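Local coordinates for alpha-1,3-glucanase (Bacillus circulans, PDB 5ZRU), which hydrolyses alpha-1,3-glucan through its glycoside hydrolase family 87 catalytic unit, the part of the longer secreted enzyme modelled here, at the calcium ion site. Sequence-based numbering; all coordinates share one arbitrary frame.

Site 1: the calcium ion site. Residues 20, 22-24, 49-51, 53-54, 80, 169. With CA (calcium ion), chain B.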
loop_
_atom_site.group_PDB
_atom_site.type_symbol
_atom_site.label_atom_id
_atom_site.label_comp_id
_atom_site.label_asym_id
_atom_site.label_seq_id
_atom_site.Cartn_x
_atom_site.Cartn_y
_atom_site.Cartn_z
ATOM N N ARG A 20 -16.421 -6.108 2.845
ATOM C CA ARG A 20 -16.331 -5.787 1.432
ATOM C C ARG A 20 -17.565 -6.243 0.670
ATOM O O ARG A 20 -18.056 -7.360 0.860
ATOM C CB ARG A 20 -15.102 -6.409 0.776
ATOM C CG ARG A 20 -15.107 -6.039 -0.690
ATOM C CD ARG A 20 -13.849 -6.325 -1.368
ATOM N NE ARG A 20 -12.733 -5.667 -0.718
ATOM C CZ ARG A 20 -11.493 -5.819 -1.144
ATOM N NH1 ARG A 20 -11.278 -6.580 -2.208
ATOM N NH2 ARG A 20 -10.486 -5.219 -0.521
ATOM N N ASP A 22 -18.037 -6.763 -3.087
ATOM C CA ASP A 22 -17.157 -6.806 -4.249
ATOM C C ASP A 22 -17.960 -7.041 -5.523
ATOM O O ASP A 22 -19.195 -7.109 -5.525
ATOM C CB ASP A 22 -16.062 -7.874 -4.087
ATOM C CG ASP A 22 -14.715 -7.466 -4.749
ATOM O OD1 ASP A 22 -14.721 -6.901 -5.878
ATOM O OD2 ASP A 22 -13.636 -7.712 -4.145
ATOM N N THR A 23 -17.219 -7.197 -6.623
ATOM C CA THR A 23 -17.807 -7.114 -7.957
ATOM C C THR A 23 -18.923 -8.131 -8.150
ATOM O O THR A 23 -20.007 -7.793 -8.640
ATOM C CB THR A 23 -16.712 -7.308 -9.004
ATOM O OG1 THR A 23 -15.717 -6.290 -8.840
ATOM C CG2 THR A 23 -17.288 -7.219 -10.397
ATOM N N ASP A 24 -18.686 -9.381 -7.756
ATOM C CA ASP A 24 -19.661 -10.428 -8.027
ATOM C C ASP A 24 -20.848 -10.401 -7.072
ATOM O O ASP A 24 -21.861 -11.045 -7.364
ATOM C CB ASP A 24 -18.975 -11.795 -7.991
ATOM C CG ASP A 24 -17.933 -11.951 -9.096
ATOM O OD1 ASP A 24 -18.264 -11.678 -10.268
ATOM O OD2 ASP A 24 -16.785 -12.337 -8.792
ATOM N N ALA A 49 -8.194 -4.462 -11.274
ATOM C CA ALA A 49 -9.333 -4.619 -10.378
ATOM C C ALA A 49 -9.126 -5.814 -9.454
ATOM O O ALA A 49 -8.453 -6.788 -9.809
ATOM C CB ALA A 49 -10.625 -4.808 -11.176
ATOM N N SER A 50 -9.714 -5.748 -8.252
ATOM C CA SER A 50 -9.643 -6.914 -7.378
ATOM C C SER A 50 -10.273 -8.108 -8.087
ATOM O O SER A 50 -11.313 -7.988 -8.748
ATOM C CB SER A 50 -10.335 -6.653 -6.032
ATOM O OG SER A 50 -11.737 -6.495 -6.206
ATOM N N GLY A 51 -9.600 -9.254 -8.007
ATOM C CA GLY A 51 -10.069 -10.436 -8.702
ATOM C C GLY A 51 -10.087 -10.294 -10.212
ATOM O O GLY A 51 -10.701 -11.117 -10.898
ATOM N N ARG A 53 -11.661 -8.264 -12.032
ATOM C CA ARG A 53 -13.040 -8.090 -12.469
ATOM C C ARG A 53 -13.593 -6.811 -11.858
ATOM O O ARG A 53 -13.381 -6.558 -10.678
ATOM C CB ARG A 53 -13.920 -9.270 -12.032
ATOM C CG ARG A 53 -13.580 -10.592 -12.685
ATOM C CD ARG A 53 -14.085 -11.754 -11.852
ATOM N NE ARG A 53 -15.537 -11.857 -11.887
ATOM C CZ ARG A 53 -16.218 -12.423 -12.879
ATOM N NH1 ARG A 53 -15.571 -12.923 -13.926
ATOM N NH2 ARG A 53 -17.542 -12.481 -12.835
ATOM N N TYR A 54 -14.300 -6.009 -12.653
ATOM C CA TYR A 54 -15.003 -4.857 -12.101
ATOM C C TYR A 54 -16.236 -4.583 -12.949
ATOM O O TYR A 54 -16.428 -5.183 -14.009
ATOM C CB TYR A 54 -14.097 -3.618 -12.019
ATOM C CG TYR A 54 -13.762 -2.964 -13.351
ATOM C CD1 TYR A 54 -12.742 -3.469 -14.164
ATOM C CD2 TYR A 54 -14.443 -1.829 -13.780
ATOM C CE1 TYR A 54 -12.412 -2.846 -15.380
ATOM C CE2 TYR A 54 -14.124 -1.202 -14.991
ATOM C CZ TYR A 54 -13.106 -1.717 -15.783
ATOM O OH TYR A 54 -12.786 -1.097 -16.974
ATOM N N ARG A 80 -13.666 1.750 -4.369
ATOM C CA ARG A 80 -12.548 1.651 -5.301
ATOM C C ARG A 80 -13.110 1.704 -6.715
ATOM O O ARG A 80 -13.986 0.902 -7.072
ATOM C CB ARG A 80 -11.733 0.380 -5.073
ATOM C CG ARG A 80 -10.444 0.335 -5.900
ATOM C CD ARG A 80 -9.532 -0.776 -5.421
ATOM N NE ARG A 80 -8.219 -0.717 -6.059
ATOM C CZ ARG A 80 -7.863 -1.442 -7.113
ATOM N NH1 ARG A 80 -8.720 -2.297 -7.668
ATOM N NH2 ARG A 80 -6.635 -1.319 -7.610
ATOM N N ASP A 169 -15.107 -1.140 -8.667
ATOM C CA ASP A 169 -14.557 -2.425 -8.238
ATOM C C ASP A 169 -15.323 -2.965 -7.029
ATOM O O ASP A 169 -15.943 -4.035 -7.096
ATOM C CB ASP A 169 -13.062 -2.241 -7.926
ATOM C CG ASP A 169 -12.320 -3.544 -7.737
ATOM O OD1 ASP A 169 -12.934 -4.630 -7.856
ATOM O OD2 ASP A 169 -11.101 -3.474 -7.450
HETATM CA CA CA B . -13.375 -6.882 -8.380
HETATM O O HOH W 1 -13.987 -9.215 -7.852
#
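At least seven oxygens surround this calcium ion in the D1 part of the GH87 catalytic unit. Asp169, on strand 166-174, reaches the ion with its carboxylate. From CB, CG points anti to the backbone N (chi1 -169°). Asp169 CG stands 3.6 Å from the calcium CA. At the tip the two oxygens divide the work. Asp169 OD1 binds the calcium CA at 2.4 Å. Asp169 OD2 turns away and accepts the backbone N of Ser50 on its syn lone pair, at 2.8 Å and almost straight (178° at H). On its anti lone pair Asp169 OD2 takes the guanidinium NH1 of Arg80, in a salt bridge of 2.7 Å. This double grip fixes the carboxylate's rotation, and Arg80 would be expected to keep it charged. Ser50 binds the calcium through its carbonyl O and its hydroxyl OG. The carbonyl O of Arg53 lies 2.3 Å from the calcium CA. Thr23 OG1 binds the calcium and donates to Asp169 O on a carbonyl lone pair. Asp22 OD1 makes the longest of the modelled bonds, 2.8 Å to the calcium CA. Asp22 OD2 takes Ser50 OG on its syn lone pair and Arg20 NH1, a salt bridge, from above the carboxylate plane. A water also binds. The ion ties the start of 3-10 helix 23-25, the 50-53 segment and strand 166-174 together, a probably structural role.

Site 2: the calcium ion site. Residues 195-202, 226-228. With CA (calcium ion), chain C.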
loop_
_atom_site.group_PDB
_atom_site.type_symbol
_atom_site.label_atom_id
_atom_site.label_comp_id
_atom_site.label_asym_id
_atom_site.label_seq_id
_atom_site.Cartn_x
_atom_site.Cartn_y
_atom_site.Cartn_z
ATOM N N VAL A 195 -9.518 26.978 11.178
ATOM C CA VAL A 195 -10.961 26.866 11.006
ATOM C C VAL A 195 -11.233 25.696 10.071
ATOM O O VAL A 195 -10.675 25.636 8.970
ATOM C CB VAL A 195 -11.585 28.166 10.448
ATOM C CG1 VAL A 195 -13.082 27.991 10.247
ATOM C CG2 VAL A 195 -11.302 29.347 11.374
ATOM N N ALA A 196 -12.085 24.771 10.506
ATOM C CA ALA A 196 -12.452 23.644 9.657
ATOM C C ALA A 196 -13.405 24.077 8.544
ATOM O O ALA A 196 -14.234 24.970 8.721
ATOM C CB ALA A 196 -13.114 22.545 10.494
ATOM N N ASN A 197 -13.266 23.438 7.380
ATOM C CA ASN A 197 -14.289 23.407 6.334
ATOM C C ASN A 197 -14.513 24.751 5.643
ATOM O O ASN A 197 -15.557 24.949 5.009
ATOM C CB ASN A 197 -15.627 22.893 6.888
ATOM C CG ASN A 197 -15.507 21.516 7.533
ATOM O OD1 ASN A 197 -14.659 20.716 7.154
ATOM N ND2 ASN A 197 -16.365 21.240 8.506
ATOM N N ASP A 198 -13.573 25.687 5.725
ATOM C CA ASP A 198 -13.745 26.979 5.078
ATOM C C ASP A 198 -12.865 27.152 3.847
ATOM O O ASP A 198 -12.888 28.220 3.225
ATOM C CB ASP A 198 -13.495 28.115 6.080
ATOM C CG ASP A 198 -12.039 28.221 6.524
ATOM O OD1 ASP A 198 -11.216 27.348 6.179
ATOM O OD2 ASP A 198 -11.720 29.209 7.228
ATOM N N GLY A 199 -12.100 26.133 3.471
ATOM C CA GLY A 199 -11.212 26.242 2.339
ATOM C C GLY A 199 -10.024 27.152 2.543
ATOM O O GLY A 199 -9.222 27.307 1.614
ATOM N N GLN A 200 -9.874 27.752 3.720
ATOM C CA GLN A 200 -8.772 28.665 3.990
ATOM C C GLN A 200 -7.617 27.922 4.649
ATOM O O GLN A 200 -7.810 26.939 5.370
ATOM C CB GLN A 200 -9.208 29.812 4.903
ATOM C CG GLN A 200 -10.515 30.472 4.516
ATOM C CD GLN A 200 -10.415 31.193 3.213
ATOM O OE1 GLN A 200 -9.804 32.258 3.127
ATOM N NE2 GLN A 200 -11.001 30.612 2.173
ATOM N N ASP A 201 -6.412 28.427 4.411
ATOM C CA ASP A 201 -5.205 27.743 4.854
ATOM C C ASP A 201 -5.056 27.785 6.373
ATOM O O ASP A 201 -5.207 28.840 6.999
ATOM C CB ASP A 201 -3.989 28.370 4.181
ATOM C CG ASP A 201 -2.763 27.475 4.256
ATOM O OD1 ASP A 201 -2.275 27.227 5.366
ATOM O OD2 ASP A 201 -2.305 27.021 3.203
ATOM N N ASP A 202 -4.713 26.635 6.962
ATOM C CA ASP A 202 -4.592 26.486 8.406
ATOM C C ASP A 202 -3.163 26.261 8.881
ATOM O O ASP A 202 -2.949 26.101 10.087
ATOM C CB ASP A 202 -5.477 25.319 8.874
ATOM C CG ASP A 202 -6.928 25.512 8.481
ATOM O OD1 ASP A 202 -7.557 26.456 9.007
ATOM O OD2 ASP A 202 -7.432 24.744 7.626
ATOM N N THR A 226 -12.270 19.457 7.946
ATOM C CA THR A 226 -11.208 19.489 6.951
ATOM C C THR A 226 -10.358 20.734 7.153
ATOM O O THR A 226 -10.878 21.856 7.170
ATOM C CB THR A 226 -11.775 19.469 5.532
ATOM O OG1 THR A 226 -12.486 18.243 5.320
ATOM C CG2 THR A 226 -10.641 19.578 4.505
ATOM N N PHE A 227 -9.050 20.528 7.299
ATOM C CA PHE A 227 -8.080 21.600 7.430
ATOM C C PHE A 227 -7.153 21.574 6.225
ATOM O O PHE A 227 -6.789 20.498 5.739
ATOM C CB PHE A 227 -7.304 21.446 8.730
ATOM C CG PHE A 227 -8.182 21.521 9.932
ATOM C CD1 PHE A 227 -8.429 22.737 10.549
ATOM C CD2 PHE A 227 -8.820 20.379 10.407
ATOM C CE1 PHE A 227 -9.258 22.810 11.658
ATOM C CE2 PHE A 227 -9.658 20.446 11.498
ATOM C CZ PHE A 227 -9.878 21.664 12.127
ATOM N N HIS A 228 -6.784 22.759 5.741
ATOM C CA HIS A 228 -6.044 22.899 4.495
ATOM C C HIS A 228 -4.648 23.418 4.789
ATOM O O HIS A 228 -4.485 24.462 5.436
ATOM C CB HIS A 228 -6.781 23.831 3.524
ATOM C CG HIS A 228 -8.070 23.259 3.013
ATOM N ND1 HIS A 228 -9.271 23.428 3.667
ATOM C CD2 HIS A 228 -8.340 22.504 1.922
ATOM C CE1 HIS A 228 -10.229 22.814 2.993
ATOM N NE2 HIS A 228 -9.689 22.242 1.931
HETATM CA CA CA C . -9.262 26.360 7.235
HETATM O O HOH W 2 -9.226 28.697 8.034
HETATM O O HOH W 3 -10.193 24.366 5.963
#
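Asp202 has CG anti to its carbonyl carbon, beside the backbone N (chi1 -57°), and Asp198 has CG in the crowded position between N and the carbonyl carbon (chi1 68°). These turns bring both carboxylates to one calcium ion. The site is a calcium-binding loop, residues 195-202, in the GH87 catalytic unit, and it runs directly into helix 203-216. Asp202 is bidentate: Asp202 OD1 and OD2 each lie 2.5 Å from the calcium CA. Each oxygen also accepts a backbone N-H. Val195 N reaches Asp202 OD1 from above the carboxylate plane, at 3.0 Å. His228 N, on strand 225-229, meets Asp202 OD2 on its anti lone pair at 2.8 Å. The carboxylate is thus pinned at both oxygens, and its CG lies at the edge of the Phe227 ring. An alanine at Asp202 would remove both carboxylate oxygens and would probably weaken calcium binding and loosen the loop from strand 225-229. Asp198 is monodentate. Asp198 OD1 binds the calcium CA at 2.4 Å and takes Gln200 N from well above the carboxylate plane. Its OD2 instead holds water 2, itself a calcium ligand. The backbone supplies further ligands through the carbonyl O atoms of Val195 and Gln200. The Gln200 chain bends at chi2 (-67°), and its amide NE2 reaches back to Asp198 O, bracing the turn. Water 3 also binds the metal. His228 ND1 meets the oxygen of water 3 at the edge of the imidazole, in the ring plane, at 2.6 Å. Thr226 O lies 2.9 Å from the oxygen of water 3, so the strand reaches the ion through this water. Asn197 OD1 accepts Thr226 N at 2.8 Å from above its carbonyl plane, adding a direct loop-to-strand bond. One face of the Phe227 ring packs against Ala196 CA.

The C-alpha centres of site 1 and site 2 lie about 34 Å apart. The two sites share no residue, strand or helix, and each holds its own calcium ion. Both belong to the same single chain, so neither is part of a subunit interface in the deposited assembly. Site 1 gathers segments distant in sequence, from residue 20 to residue 169. Site 2 is more local, spanning residues 195 to 228. The ions probably stabilise different parts of the catalytic unit independently. The structure alone does not show any coupling between them.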